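Local coordinates for probable TonB-dependent siderophore receptor PiuA (Acinetobacter baumannii, PDB 5FP1), which probably mediates the first step of iron uptake across the outer membrane, binding iron-chelating siderophores, possibly including ferric enterobactin, at residues A[140-148]-A[205-213]. Numbering follows the deposited sequence.
Sequences ISKVAKKGD and PSITFGLDT
Thr208 and Leu211 each lay a methyl on a peptide face of 144-146, part of the link between the plug strand 135-141 and the first barrel strand, 149-157, of this TonB-dependent receptor. Thr208 CG2 stands above the Ala144 carbonyl, almost directly over Ala144 O at 3.5 Å. Three residues on, Leu211 CD1 sits over the face of the next peptide, 145-146, 4.0 Å from Lys146 N. Both methyls come from the barrel side. At the edge of the second, Lys145 O accepts a bond from Asn169 of strand 161-171; in the peptide before the first, Ala144 N donates to Ser206 OG at 3.2 Å, the N-H bent to 150°. This bond ties the linker to the end of barrel strand 197-209, where Ser206 and Thr208 point toward the linker and Ile207 away from it. The Thr208 hydroxyl lies opposite its backbone N (chi1 -164°); this leaves CG2 for the linker while OG1 bonds to Thr218 on strand 215-226. Ala144 CB packs beside the same methyl, 3.9 Å from Thr208 CG2. Beyond, the type II turn 210-213 leads into strand 215-226, bringing Asp212 near Lys146, with Lys146 NZ 4.4 Å from Asp212 OD1, too far for a salt bridge. At the other end, Val143 CG2 rests 3.5 Å from Ser206 OG, and that hydroxyl also holds a water at 2.6 Å from Ser206 OG, weakly bonded to Lys142 O.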
loop_
_atom_site.group_PDB
_atom_site.type_symbol
_atom_site.label_atom_id
_atom_site.label_comp_id
_atom_site.label_asym_id
_atom_site.label_seq_id
_atom_site.Cartn_x
_atom_site.Cartn_y
_atom_site.Cartn_z
ATOM N N ILE A 140 -5.043 -5.974 -8.970
ATOM C CA ILE A 140 -5.637 -6.934 -9.911
ATOM C C ILE A 140 -4.686 -7.026 -11.106
ATOM O O ILE A 140 -4.360 -6.020 -11.693
ATOM C CB ILE A 140 -6.996 -6.436 -10.445
ATOM C CG1 ILE A 140 -7.938 -6.080 -9.289
ATOM C CG2 ILE A 140 -7.642 -7.447 -11.387
ATOM C CD1 ILE A 140 -8.179 -7.196 -8.317
ATOM N N SER A 141 -4.233 -8.228 -11.429
ATOM C CA SER A 141 -3.175 -8.423 -12.416
ATOM C C SER A 141 -3.766 -8.571 -13.802
ATOM O O SER A 141 -4.875 -9.099 -13.969
ATOM C CB SER A 141 -2.389 -9.698 -12.115
ATOM O OG SER A 141 -1.850 -9.671 -10.821
ATOM N N LYS A 142 -3.011 -8.114 -14.782
ATOM C CA LYS A 142 -3.277 -8.425 -16.179
ATOM C C LYS A 142 -2.979 -9.893 -16.401
ATOM O O LYS A 142 -1.885 -10.346 -16.124
ATOM C CB LYS A 142 -2.349 -7.616 -17.063
ATOM C CG LYS A 142 -2.651 -6.126 -17.051
ATOM C CD LYS A 142 -1.508 -5.335 -17.671
ATOM C CE LYS A 142 -1.937 -3.895 -17.869
ATOM N NZ LYS A 142 -0.771 -2.984 -17.946
ATOM N N VAL A 143 -3.922 -10.618 -16.960
ATOM C CA VAL A 143 -3.648 -11.997 -17.323
ATOM C C VAL A 143 -4.135 -12.367 -18.756
ATOM O O VAL A 143 -4.963 -11.678 -19.349
ATOM C CB VAL A 143 -4.207 -12.955 -16.246
ATOM C CG1 VAL A 143 -5.714 -12.818 -16.126
ATOM C CG2 VAL A 143 -3.810 -14.393 -16.538
ATOM N N ALA A 144 -3.586 -13.459 -19.284
ATOM C CA ALA A 144 -3.930 -13.934 -20.619
ATOM C C ALA A 144 -5.427 -14.021 -20.757
ATOM O O ALA A 144 -6.118 -14.511 -19.858
ATOM C CB ALA A 144 -3.301 -15.301 -20.875
ATOM N N LYS A 145 -5.921 -13.572 -21.905
ATOM C CA LYS A 145 -7.333 -13.588 -22.170
ATOM C C LYS A 145 -7.631 -13.678 -23.677
ATOM O O LYS A 145 -6.719 -13.721 -24.531
ATOM C CB LYS A 145 -7.968 -12.334 -21.550
ATOM C CG LYS A 145 -7.411 -11.046 -22.116
ATOM C CD LYS A 145 -7.921 -9.842 -21.350
ATOM C CE LYS A 145 -7.558 -8.565 -22.066
ATOM N NZ LYS A 145 -8.041 -7.382 -21.315
ATOM N N LYS A 146 -8.909 -13.740 -24.026
ATOM C CA LYS A 146 -9.263 -13.917 -25.436
ATOM C C LYS A 146 -8.965 -12.668 -26.275
ATOM O O LYS A 146 -9.078 -11.542 -25.797
ATOM C CB LYS A 146 -10.734 -14.313 -25.591
ATOM C CG LYS A 146 -11.726 -13.260 -25.143
ATOM C CD LYS A 146 -13.161 -13.692 -25.430
ATOM C CE LYS A 146 -14.139 -12.583 -25.067
ATOM N NZ LYS A 146 -15.531 -13.089 -24.920
ATOM N N GLY A 147 -8.585 -12.873 -27.531
ATOM C CA GLY A 147 -8.331 -11.762 -28.435
ATOM C C GLY A 147 -6.850 -11.473 -28.510
ATOM O O GLY A 147 -6.171 -11.439 -27.488
ATOM N N ASP A 148 -6.346 -11.268 -29.720
ATOM C CA ASP A 148 -4.928 -11.018 -29.924
ATOM C C ASP A 148 -4.642 -9.538 -29.784
ATOM O O ASP A 148 -5.487 -8.713 -30.118
ATOM C CB ASP A 148 -4.474 -11.543 -31.284
ATOM C CG ASP A 148 -4.464 -13.057 -31.332
ATOM O OD1 ASP A 148 -5.518 -13.646 -31.038
ATOM O OD2 ASP A 148 -3.410 -13.662 -31.620
ATOM N N PRO A 205 4.658 -13.312 -17.547
ATOM C CA PRO A 205 4.034 -14.213 -18.504
ATOM C C PRO A 205 2.926 -15.059 -17.893
ATOM O O PRO A 205 3.044 -15.543 -16.752
ATOM C CB PRO A 205 5.190 -15.103 -18.908
ATOM C CG PRO A 205 6.040 -15.185 -17.690
ATOM C CD PRO A 205 5.816 -13.939 -16.890
ATOM N N SER A 206 1.864 -15.280 -18.659
ATOM C CA SER A 206 0.854 -16.224 -18.237
ATOM C C SER A 206 0.227 -16.984 -19.422
ATOM O O SER A 206 0.300 -16.544 -20.562
ATOM C CB SER A 206 -0.239 -15.492 -17.469
ATOM O OG SER A 206 -0.775 -14.475 -18.247
ATOM N N ILE A 207 -0.434 -18.083 -19.104
ATOM C CA ILE A 207 -1.183 -18.810 -20.118
ATOM C C ILE A 207 -2.449 -19.361 -19.528
ATOM O O ILE A 207 -2.472 -19.777 -18.375
ATOM C CB ILE A 207 -0.299 -19.918 -20.753
ATOM C CG1 ILE A 207 -1.060 -20.657 -21.871
ATOM C CG2 ILE A 207 0.208 -20.896 -19.721
ATOM C CD1 ILE A 207 -0.143 -21.583 -22.650
ATOM N N THR A 208 -3.523 -19.281 -20.301
ATOM C CA THR A 208 -4.833 -19.742 -19.848
ATOM C C THR A 208 -5.419 -20.755 -20.859
ATOM O O THR A 208 -5.138 -20.675 -22.059
ATOM C CB THR A 208 -5.781 -18.552 -19.581
ATOM O OG1 THR A 208 -6.907 -18.976 -18.803
ATOM C CG2 THR A 208 -6.270 -17.905 -20.837
ATOM N N PHE A 209 -6.168 -21.719 -20.326
ATOM C CA PHE A 209 -6.716 -22.848 -21.072
ATOM C C PHE A 209 -8.220 -22.937 -20.794
ATOM O O PHE A 209 -8.661 -22.651 -19.671
ATOM C CB PHE A 209 -6.079 -24.141 -20.609
ATOM C CG PHE A 209 -4.573 -24.156 -20.670
ATOM C CD1 PHE A 209 -3.813 -23.699 -19.603
ATOM C CD2 PHE A 209 -3.914 -24.679 -21.778
ATOM C CE1 PHE A 209 -2.435 -23.733 -19.647
ATOM C CE2 PHE A 209 -2.532 -24.721 -21.830
ATOM C CZ PHE A 209 -1.789 -24.253 -20.761
ATOM N N GLY A 210 -9.006 -23.342 -21.796
ATOM C CA GLY A 210 -10.448 -23.577 -21.574
ATOM C C GLY A 210 -11.293 -22.324 -21.650
ATOM O O GLY A 210 -12.430 -22.283 -21.152
ATOM N N LEU A 211 -10.764 -21.299 -22.300
ATOM C CA LEU A 211 -11.522 -20.091 -22.500
ATOM C C LEU A 211 -12.897 -20.437 -23.041
ATOM O O LEU A 211 -13.021 -21.287 -23.925
ATOM C CB LEU A 211 -10.816 -19.158 -23.468
ATOM C CG LEU A 211 -9.627 -18.380 -22.923
ATOM C CD1 LEU A 211 -8.847 -17.768 -24.085
ATOM C CD2 LEU A 211 -10.094 -17.311 -21.938
ATOM N N ASP A 212 -13.918 -19.776 -22.499
ATOM C CA ASP A 212 -15.304 -19.941 -22.952
ATOM C C ASP A 212 -15.832 -21.353 -22.780
ATOM O O ASP A 212 -16.761 -21.745 -23.465
ATOM C CB ASP A 212 -15.450 -19.518 -24.414
ATOM C CG ASP A 212 -15.260 -18.031 -24.610
ATOM O OD1 ASP A 212 -15.607 -17.264 -23.687
ATOM O OD2 ASP A 212 -14.762 -17.627 -25.682
ATOM N N THR A 213 -15.236 -22.122 -21.877
ATOM C CA THR A 213 -15.735 -23.445 -21.546
ATOM C C THR A 213 -15.913 -23.566 -20.045
ATOM O O THR A 213 -15.494 -22.679 -19.306
ATOM C CB THR A 213 -14.774 -24.559 -21.973
ATOM O OG1 THR A 213 -13.724 -24.695 -21.004
ATOM C CG2 THR A 213 -14.207 -24.299 -23.357
HETATM O O HOH W 1 0.453 -12.239 -17.678
#